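Local structure of DUF4627 domain-containing protein (Bacteroides thetaiotaomicron, 3SEE) at residues A[129-133]-A[145-149]; A[16-21]-A[60-64]; A[76-80]-A[111-115]. The protein is of unknown function but probably binds sugar through a beta-rich, galactose-binding-like domain. One frame throughout, in Å; residues are numbered along the deposited sequence.

Contact 1: A[129-133]-A[145-149]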
loop_
_atom_site.group_PDB
_atom_site.type_symbol
_atom_site.label_atom_id
_atom_site.label_comp_id
_atom_site.label_asym_id
_atom_site.label_seq_id
_atom_site.Cartn_x
_atom_site.Cartn_y
_atom_site.Cartn_z
ATOM N N THR A 129 11.575 0.418 6.203
ATOM C CA THR A 129 12.202 0.927 4.987
ATOM C C THR A 129 11.202 0.951 3.847
ATOM O O THR A 129 10.612 -0.081 3.536
ATOM C CB THR A 129 13.385 0.019 4.580
ATOM O OG1 THR A 129 14.217 -0.239 5.727
ATOM C CG2 THR A 129 14.200 0.628 3.478
ATOM N N PHE A 130 10.997 2.112 3.245
ATOM C CA PHE A 130 9.967 2.305 2.223
ATOM C C PHE A 130 10.576 2.983 0.998
ATOM O O PHE A 130 11.411 3.864 1.162
ATOM C CB PHE A 130 8.855 3.227 2.722
ATOM C CG PHE A 130 8.184 2.815 3.999
ATOM C CD1 PHE A 130 8.712 3.152 5.240
ATOM C CD2 PHE A 130 6.975 2.143 3.969
ATOM C CE1 PHE A 130 8.035 2.838 6.412
ATOM C CE2 PHE A 130 6.306 1.831 5.135
ATOM C CZ PHE A 130 6.843 2.162 6.336
ATOM N N PHE A 131 10.069 2.694 -0.196
ATOM C CA PHE A 131 10.391 3.558 -1.326
ATOM C C PHE A 131 9.716 4.928 -1.175
ATOM O O PHE A 131 8.603 5.035 -0.651
ATOM C CB PHE A 131 9.968 2.923 -2.628
ATOM C CG PHE A 131 10.734 1.681 -2.967
ATOM C CD1 PHE A 131 12.105 1.717 -3.104
ATOM C CD2 PHE A 131 10.094 0.460 -3.143
ATOM C CE1 PHE A 131 12.812 0.562 -3.427
ATOM C CE2 PHE A 131 10.792 -0.691 -3.449
ATOM C CZ PHE A 131 12.152 -0.638 -3.602
HETATM N N MSE A 132 10.407 5.970 -1.602
HETATM C CA MSE A 132 9.909 7.325 -1.465
HETATM C C MSE A 132 8.896 7.661 -2.544
HETATM O O MSE A 132 9.142 7.477 -3.731
HETATM C CB MSE A 132 11.079 8.293 -1.560
HETATM C CG MSE A 132 10.694 9.724 -1.144
HETATM SE SE MSE A 132 12.095 11.014 -1.540
HETATM C CE MSE A 132 11.559 11.464 -3.352
ATOM N N ARG A 133 7.775 8.237 -2.135
ATOM C CA ARG A 133 6.875 8.736 -3.144
ATOM C C ARG A 133 7.579 9.924 -3.856
ATOM O O ARG A 133 8.260 10.760 -3.259
ATOM C CB ARG A 133 5.468 9.016 -2.596
ATOM C CG ARG A 133 5.372 10.176 -1.646
ATOM C CD ARG A 133 3.961 10.330 -1.045
ATOM N NE ARG A 133 4.048 11.362 -0.048
ATOM C CZ ARG A 133 4.026 12.664 -0.303
ATOM N NH1 ARG A 133 3.886 13.117 -1.535
ATOM N NH2 ARG A 133 4.148 13.509 0.705
ATOM N N SER A 145 3.663 12.106 5.206
ATOM C CA SER A 145 4.527 10.943 5.026
ATOM C C SER A 145 5.321 11.039 3.725
ATOM O O SER A 145 4.782 11.460 2.696
ATOM C CB SER A 145 3.655 9.685 4.972
ATOM O OG SER A 145 4.447 8.509 4.899
ATOM N N GLY A 146 6.563 10.583 3.762
ATOM C CA GLY A 146 7.346 10.414 2.563
ATOM C C GLY A 146 7.155 9.056 1.896
ATOM O O GLY A 146 7.640 8.847 0.787
ATOM N N ALA A 147 6.502 8.141 2.604
ATOM C CA ALA A 147 6.294 6.760 2.178
ATOM C C ALA A 147 4.879 6.483 1.704
ATOM O O ALA A 147 4.661 5.892 0.655
ATOM C CB ALA A 147 6.643 5.789 3.336
ATOM N N GLN A 148 3.919 6.911 2.516
ATOM C CA GLN A 148 2.524 6.634 2.225
ATOM C C GLN A 148 1.914 7.777 1.420
ATOM O O GLN A 148 2.119 8.955 1.721
ATOM C CB GLN A 148 1.733 6.478 3.517
ATOM C CG GLN A 148 0.263 6.128 3.308
ATOM C CD GLN A 148 -0.428 5.607 4.541
ATOM O OE1 GLN A 148 0.151 4.816 5.302
ATOM N NE2 GLN A 148 -1.672 6.024 4.759
ATOM N N TYR A 149 1.210 7.377 0.364
ATOM C CA TYR A 149 0.425 8.259 -0.478
ATOM C C TYR A 149 -1.042 8.063 -0.142
ATOM O O TYR A 149 -1.496 6.931 -0.036
ATOM C CB TYR A 149 0.647 7.882 -1.954
ATOM C CG TYR A 149 -0.258 8.565 -2.926
ATOM C CD1 TYR A 149 -0.069 9.911 -3.257
ATOM C CD2 TYR A 149 -1.327 7.908 -3.514
ATOM C CE1 TYR A 149 -0.899 10.568 -4.150
ATOM C CE2 TYR A 149 -2.167 8.553 -4.416
ATOM C CZ TYR A 149 -1.954 9.873 -4.724
ATOM O OH TYR A 149 -2.803 10.496 -5.619
HETATM O O HOH W 1 6.330 3.643 0.332
#
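This is a buried contact in the galactose-binding-like fold, where R133 and F130 of strand 130-133 meet the turn at 145-149. The turn leads into strand 149-152 of the mixed sheet. S145 starts it as an ST turn: its OG accepts from A147 N and more directly from Q148 N, at 2.9 Å. The same hydroxyl donates to the carbonyl of I175. R133 does most of the gripping. Its backbone N gives a nearly straight bond to G146 O (3.0 Å, 162°). Its side chain leaves with CG between the backbone N and the carbonyl carbon (chi1 69°), then runs extended to NE and reaches around to the start of the turn. There NE (2.8 Å) and NH2 (2.9 Å) both donate to S145 O, which lies at the edge of the guanidinium, in its plane. This grip is that of one of two modelled conformers. Q141 takes a second bond from NH2 and so further fixes the group. M132 adds a weak CA-H contact to G146 O. At the other end of the contact, the A147 methyl sits over one face of the F130 ring as a CH-pi contact. It lies off-centre, with CB 3.4 Å from F130 CG. Between these ends, a water bridges F131 O and A147 O, 2.8 Å from each, with more acceptors near it than protons to give.

Contact 2: A[16-21]-A[60-64]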
loop_
_atom_site.group_PDB
_atom_site.type_symbol
_atom_site.label_atom_id
_atom_site.label_comp_id
_atom_site.label_asym_id
_atom_site.label_seq_id
_atom_site.Cartn_x
_atom_site.Cartn_y
_atom_site.Cartn_z
ATOM N N LYS A 16 -6.487 -7.867 -12.052
ATOM C CA LYS A 16 -7.906 -7.528 -12.085
ATOM C C LYS A 16 -8.729 -8.410 -11.156
ATOM O O LYS A 16 -9.964 -8.374 -11.184
ATOM C CB LYS A 16 -8.446 -7.568 -13.518
ATOM C CG LYS A 16 -7.963 -6.364 -14.335
ATOM C CD LYS A 16 -8.361 -6.476 -15.774
ATOM C CE LYS A 16 -7.990 -5.258 -16.568
ATOM N NZ LYS A 16 -6.509 -5.031 -16.636
ATOM N N PHE A 17 -8.064 -9.171 -10.299
ATOM C CA PHE A 17 -8.761 -10.015 -9.321
ATOM C C PHE A 17 -9.671 -11.013 -10.002
ATOM O O PHE A 17 -10.642 -11.461 -9.437
ATOM C CB PHE A 17 -9.476 -9.172 -8.272
ATOM C CG PHE A 17 -8.541 -8.223 -7.587
ATOM C CD1 PHE A 17 -7.659 -8.662 -6.612
ATOM C CD2 PHE A 17 -8.503 -6.895 -7.938
ATOM C CE1 PHE A 17 -6.755 -7.801 -6.018
ATOM C CE2 PHE A 17 -7.582 -6.030 -7.355
ATOM C CZ PHE A 17 -6.717 -6.498 -6.395
ATOM N N ALA A 18 -9.318 -11.406 -11.224
ATOM C CA ALA A 18 -10.095 -12.435 -11.908
ATOM C C ALA A 18 -10.069 -13.769 -11.184
ATOM O O ALA A 18 -11.040 -14.533 -11.261
ATOM C CB ALA A 18 -9.615 -12.599 -13.342
ATOM N N THR A 19 -8.970 -14.061 -10.485
ATOM C CA THR A 19 -8.860 -15.203 -9.588
ATOM C C THR A 19 -9.217 -14.757 -8.167
ATOM O O THR A 19 -8.673 -13.759 -7.670
ATOM C CB THR A 19 -7.399 -15.756 -9.634
ATOM O OG1 THR A 19 -7.139 -16.176 -10.985
ATOM C CG2 THR A 19 -7.217 -16.941 -8.691
ATOM N N GLU A 20 -10.122 -15.481 -7.505
ATOM C CA GLU A 20 -10.524 -15.180 -6.150
ATOM C C GLU A 20 -9.318 -15.155 -5.210
ATOM O O GLU A 20 -8.427 -16.017 -5.277
ATOM C CB GLU A 20 -11.559 -16.215 -5.670
ATOM C CG GLU A 20 -12.059 -15.971 -4.251
ATOM C CD GLU A 20 -13.214 -16.878 -3.836
ATOM O OE1 GLU A 20 -13.529 -17.811 -4.592
ATOM O OE2 GLU A 20 -13.825 -16.609 -2.788
ATOM N N VAL A 21 -9.304 -14.152 -4.335
ATOM C CA VAL A 21 -8.246 -13.981 -3.336
ATOM C C VAL A 21 -8.817 -14.224 -1.958
ATOM O O VAL A 21 -9.713 -13.495 -1.511
ATOM C CB VAL A 21 -7.702 -12.556 -3.377
ATOM C CG1 VAL A 21 -6.695 -12.315 -2.232
ATOM C CG2 VAL A 21 -7.058 -12.269 -4.742
ATOM N N PRO A 60 -15.241 -6.027 -12.975
ATOM C CA PRO A 60 -16.195 -7.018 -12.473
ATOM C C PRO A 60 -15.767 -7.787 -11.234
ATOM O O PRO A 60 -16.607 -8.401 -10.604
ATOM C CB PRO A 60 -16.411 -7.948 -13.661
ATOM C CG PRO A 60 -15.328 -7.659 -14.624
ATOM C CD PRO A 60 -14.765 -6.319 -14.339
ATOM N N ASN A 61 -14.497 -7.709 -10.856
ATOM C CA ASN A 61 -13.989 -8.322 -9.632
ATOM C C ASN A 61 -13.174 -7.261 -8.901
ATOM O O ASN A 61 -12.555 -6.405 -9.529
ATOM C CB ASN A 61 -13.071 -9.507 -9.943
ATOM C CG ASN A 61 -13.708 -10.494 -10.901
ATOM O OD1 ASN A 61 -14.456 -11.354 -10.489
ATOM N ND2 ASN A 61 -13.394 -10.355 -12.184
ATOM N N ALA A 62 -13.166 -7.321 -7.574
ATOM C CA ALA A 62 -12.503 -6.316 -6.749
ATOM C C ALA A 62 -12.226 -6.883 -5.379
ATOM O O ALA A 62 -12.767 -7.930 -4.995
ATOM C CB ALA A 62 -13.385 -5.079 -6.641
HETATM N N MSE A 63 -11.397 -6.161 -4.633
HETATM C CA MSE A 63 -11.243 -6.388 -3.196
HETATM C C MSE A 63 -11.976 -5.281 -2.471
HETATM O O MSE A 63 -11.875 -4.108 -2.854
HETATM C CB MSE A 63 -9.791 -6.336 -2.781
HETATM C CG MSE A 63 -8.925 -7.387 -3.493
HETATM SE SE MSE A 63 -9.411 -9.211 -3.170
HETATM C CE MSE A 63 -9.127 -9.304 -1.271
ATOM N N LYS A 64 -12.716 -5.622 -1.422
ATOM C CA LYS A 64 -13.425 -4.646 -0.601
ATOM C C LYS A 64 -12.785 -4.583 0.780
ATOM O O LYS A 64 -12.624 -5.615 1.441
ATOM C CB LYS A 64 -14.905 -5.017 -0.481
ATOM C CG LYS A 64 -15.708 -4.018 0.337
ATOM C CD LYS A 64 -17.119 -4.473 0.588
ATOM C CE LYS A 64 -17.964 -4.212 -0.640
ATOM N NZ LYS A 64 -19.435 -4.345 -0.412
HETATM O O HOH W 2 -11.953 -7.698 -12.843
HETATM O O HOH W 3 -13.720 -13.938 -11.575
#
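M63, a selenomethionine on strand 61-66 of the eight-stranded antiparallel sheet, makes a Met-aromatic contact with F17 of the loop 16-21. This loop precedes strand 24-25 in the galactose-binding-like fold. From the strand, the M63 CB points toward the loop. CG then lies over one face of the F17 ring, near its rim, 3.4 Å from F17 CE1. The chain bends at chi2 (-61°) and chi3 (-62°), which carries SE past the CD1 side of the ring toward V21. SE sits obliquely to the ring, 4.6 Å from the F17 centroid, and 3.8 Å from V21 CB. The terminal CE ends beside V21, at 4.0 Å from V21 CG1. W36 also meets the F17 ring, and W51 donates to F17 O.

The neighbouring side chain N61 makes the polar half. Its CB lies close to F17 O (3.2 Å), while its amide reaches the loop through two waters. OD1 also accepts from Q53. One water donates to N61 OD1 and to A18 O. The other accepts from N61 ND2 and donates to K16 O, 2.7 Å away.

Contact 3: A[76-80]-A[111-115]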
loop_
_atom_site.group_PDB
_atom_site.type_symbol
_atom_site.label_atom_id
_atom_site.label_comp_id
_atom_site.label_asym_id
_atom_site.label_seq_id
_atom_site.Cartn_x
_atom_site.Cartn_y
_atom_site.Cartn_z
ATOM N N TRP A 76 -1.639 1.295 9.792
ATOM C CA TRP A 76 -0.957 1.073 8.526
ATOM C C TRP A 76 -0.303 -0.279 8.419
ATOM O O TRP A 76 -0.140 -0.799 7.312
ATOM C CB TRP A 76 0.076 2.189 8.274
ATOM C CG TRP A 76 1.252 2.207 9.188
ATOM C CD1 TRP A 76 1.385 2.914 10.336
ATOM C CD2 TRP A 76 2.492 1.492 9.027
ATOM N NE1 TRP A 76 2.621 2.706 10.887
ATOM C CE2 TRP A 76 3.326 1.853 10.093
ATOM C CE3 TRP A 76 3.001 0.637 8.048
ATOM C CZ2 TRP A 76 4.600 1.324 10.258
ATOM C CZ3 TRP A 76 4.267 0.116 8.199
ATOM C CH2 TRP A 76 5.055 0.458 9.300
ATOM N N TYR A 77 0.112 -0.849 9.556
ATOM C CA TYR A 77 0.844 -2.115 9.554
ATOM C C TYR A 77 -0.035 -3.315 9.904
ATOM O O TYR A 77 0.467 -4.434 9.986
ATOM C CB TYR A 77 2.087 -2.044 10.467
ATOM C CG TYR A 77 1.792 -1.767 11.916
ATOM C CD1 TYR A 77 1.565 -2.789 12.832
ATOM C CD2 TYR A 77 1.764 -0.479 12.391
ATOM C CE1 TYR A 77 1.300 -2.516 14.177
ATOM C CE2 TYR A 77 1.500 -0.197 13.729
ATOM C CZ TYR A 77 1.271 -1.215 14.617
ATOM O OH TYR A 77 1.010 -0.938 15.963
ATOM N N LYS A 78 -1.328 -3.091 10.127
ATOM C CA LYS A 78 -2.233 -4.175 10.522
ATOM C C LYS A 78 -3.221 -4.618 9.454
ATOM O O LYS A 78 -3.528 -5.795 9.394
ATOM C CB LYS A 78 -3.016 -3.827 11.783
ATOM C CG LYS A 78 -2.149 -3.604 13.010
ATOM C CD LYS A 78 -3.020 -3.409 14.245
ATOM C CE LYS A 78 -2.188 -2.984 15.415
ATOM N NZ LYS A 78 -3.079 -2.786 16.618
ATOM N N ALA A 79 -3.776 -3.692 8.663
ATOM C CA ALA A 79 -4.889 -4.043 7.763
ATOM C C ALA A 79 -4.647 -3.449 6.375
ATOM O O ALA A 79 -4.693 -2.221 6.189
ATOM C CB ALA A 79 -6.210 -3.552 8.334
ATOM N N PHE A 80 -4.435 -4.316 5.393
ATOM C CA PHE A 80 -4.186 -3.878 4.040
ATOM C C PHE A 80 -4.264 -5.053 3.075
ATOM O O PHE A 80 -4.172 -6.210 3.485
ATOM C CB PHE A 80 -2.835 -3.131 3.895
ATOM C CG PHE A 80 -1.642 -3.887 4.372
ATOM C CD1 PHE A 80 -1.195 -3.772 5.680
ATOM C CD2 PHE A 80 -0.885 -4.631 3.489
ATOM C CE1 PHE A 80 -0.039 -4.435 6.095
ATOM C CE2 PHE A 80 0.263 -5.288 3.917
ATOM C CZ PHE A 80 0.686 -5.178 5.204
ATOM N N VAL A 111 -1.535 4.015 -0.259
ATOM C CA VAL A 111 -0.512 3.118 -0.786
ATOM C C VAL A 111 0.792 3.308 -0.018
ATOM O O VAL A 111 1.147 4.450 0.296
ATOM C CB VAL A 111 -0.165 3.549 -2.234
ATOM C CG1 VAL A 111 1.000 2.728 -2.798
ATOM C CG2 VAL A 111 -1.395 3.464 -3.104
ATOM N N TYR A 112 1.569 2.250 0.174
ATOM C CA TYR A 112 2.996 2.352 0.442
ATOM C C TYR A 112 3.660 1.095 -0.135
ATOM O O TYR A 112 2.982 0.114 -0.460
ATOM C CB TYR A 112 3.322 2.573 1.931
ATOM C CG TYR A 112 2.899 1.486 2.893
ATOM C CD1 TYR A 112 3.631 0.313 3.016
ATOM C CD2 TYR A 112 1.754 1.619 3.658
ATOM C CE1 TYR A 112 3.253 -0.682 3.894
ATOM C CE2 TYR A 112 1.359 0.618 4.535
ATOM C CZ TYR A 112 2.122 -0.530 4.654
ATOM O OH TYR A 112 1.762 -1.550 5.516
ATOM N N ILE A 113 4.992 1.130 -0.241
ATOM C CA ILE A 113 5.756 0.002 -0.772
ATOM C C ILE A 113 6.946 -0.183 0.164
ATOM O O ILE A 113 7.804 0.693 0.284
ATOM C CB ILE A 113 6.212 0.233 -2.230
ATOM C CG1 ILE A 113 5.052 0.701 -3.126
ATOM C CG2 ILE A 113 6.834 -1.073 -2.783
ATOM C CD1 ILE A 113 5.446 0.953 -4.602
ATOM N N LYS A 114 6.966 -1.319 0.862
ATOM C CA LYS A 114 7.841 -1.547 2.008
ATOM C C LYS A 114 8.707 -2.785 1.817
ATOM O O LYS A 114 8.304 -3.775 1.225
ATOM C CB LYS A 114 7.010 -1.683 3.304
ATOM C CG LYS A 114 7.829 -1.649 4.577
ATOM C CD LYS A 114 6.937 -1.664 5.806
ATOM C CE LYS A 114 7.706 -1.512 7.103
ATOM N NZ LYS A 114 8.597 -2.681 7.380
ATOM N N GLN A 115 9.891 -2.737 2.410
ATOM C CA GLN A 115 10.771 -3.888 2.510
ATOM C C GLN A 115 10.112 -5.030 3.292
ATOM O O GLN A 115 9.569 -4.821 4.370
ATOM C CB GLN A 115 12.050 -3.450 3.194
ATOM C CG GLN A 115 13.093 -4.560 3.348
ATOM C CD GLN A 115 14.464 -4.032 3.730
ATOM O OE1 GLN A 115 14.785 -2.882 3.416
ATOM N NE2 GLN A 115 15.296 -4.872 4.356
#
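W76, F80 and Y112 share one first torsion: in each, CG stands between the backbone N and the carbonyl carbon (chi1 62° in Y112). This lifts the Y112 ring off strand 108-115 and brings its hydroxyl between the backbone of W76 and the ring of F80. The OH donates to W76 O at 2.7 Å. It is tilted out of the carbonyl plane, while W76 O itself lies near the plane of the tyrosine ring, at its edge.

The same hydroxyl rests over one face of F80, toward the rim, 3.4 Å from F80 CE1. The rings of Y112 and F80 form an edge-to-face pair with planes at 63°, the edge of Y112 toward the face of F80. W76, from the same segment as F80, turns the edge of its six-membered ring to the face of Y112, offset, with planes at 81°. W76 CE3 lies 3.6 Å from Y112 OH. A phenylalanine in place of Y112 would probably leave the W76 carbonyl without this donor and open a gap over the face of F80.

K114, two residues on, crosses the indole at about a right angle. It brings CE to the ring edge, near its plane, 4.0 Å from W76 CZ3. The lysine chain runs extended and bends only at its end, where NZ pairs with E118.

A202 of strand 199-204 lies under both Y112 and F80, so the rings meet across an intervening strand. V111, by contrast, packs on L96 and F98 of the other sheet. The arrangement is a buried aromatic cluster on the face of the mixed sheet opposite V111, in what is probably a galactose-binding-like beta-sandwich.

In the fold
Contact 3 lies nearest the middle of the chain, its centre about 5 Å from the chain's centre. Contact 1 is also buried, about 10 Å out. Contact 2 is partly exposed at about 17 Å. Contacts 1 and 2 both use the eight-stranded antiparallel sheet, on opposite sides of the chain's centre. Contact 3 joins two strands of the mixed sheet, which contact 1 borders through its turn into strand 149-152. Contacts 1 and 3 touch: Y149 O lies 2.9 Å from V111 N, a probable hydrogen bond. Contact 1 relies on backbone carbonyls and an arginine, contact 2 on selenium, a ring and bridging waters, contact 3 on three clustered rings and a tyrosine hydroxyl bonded to a carbonyl.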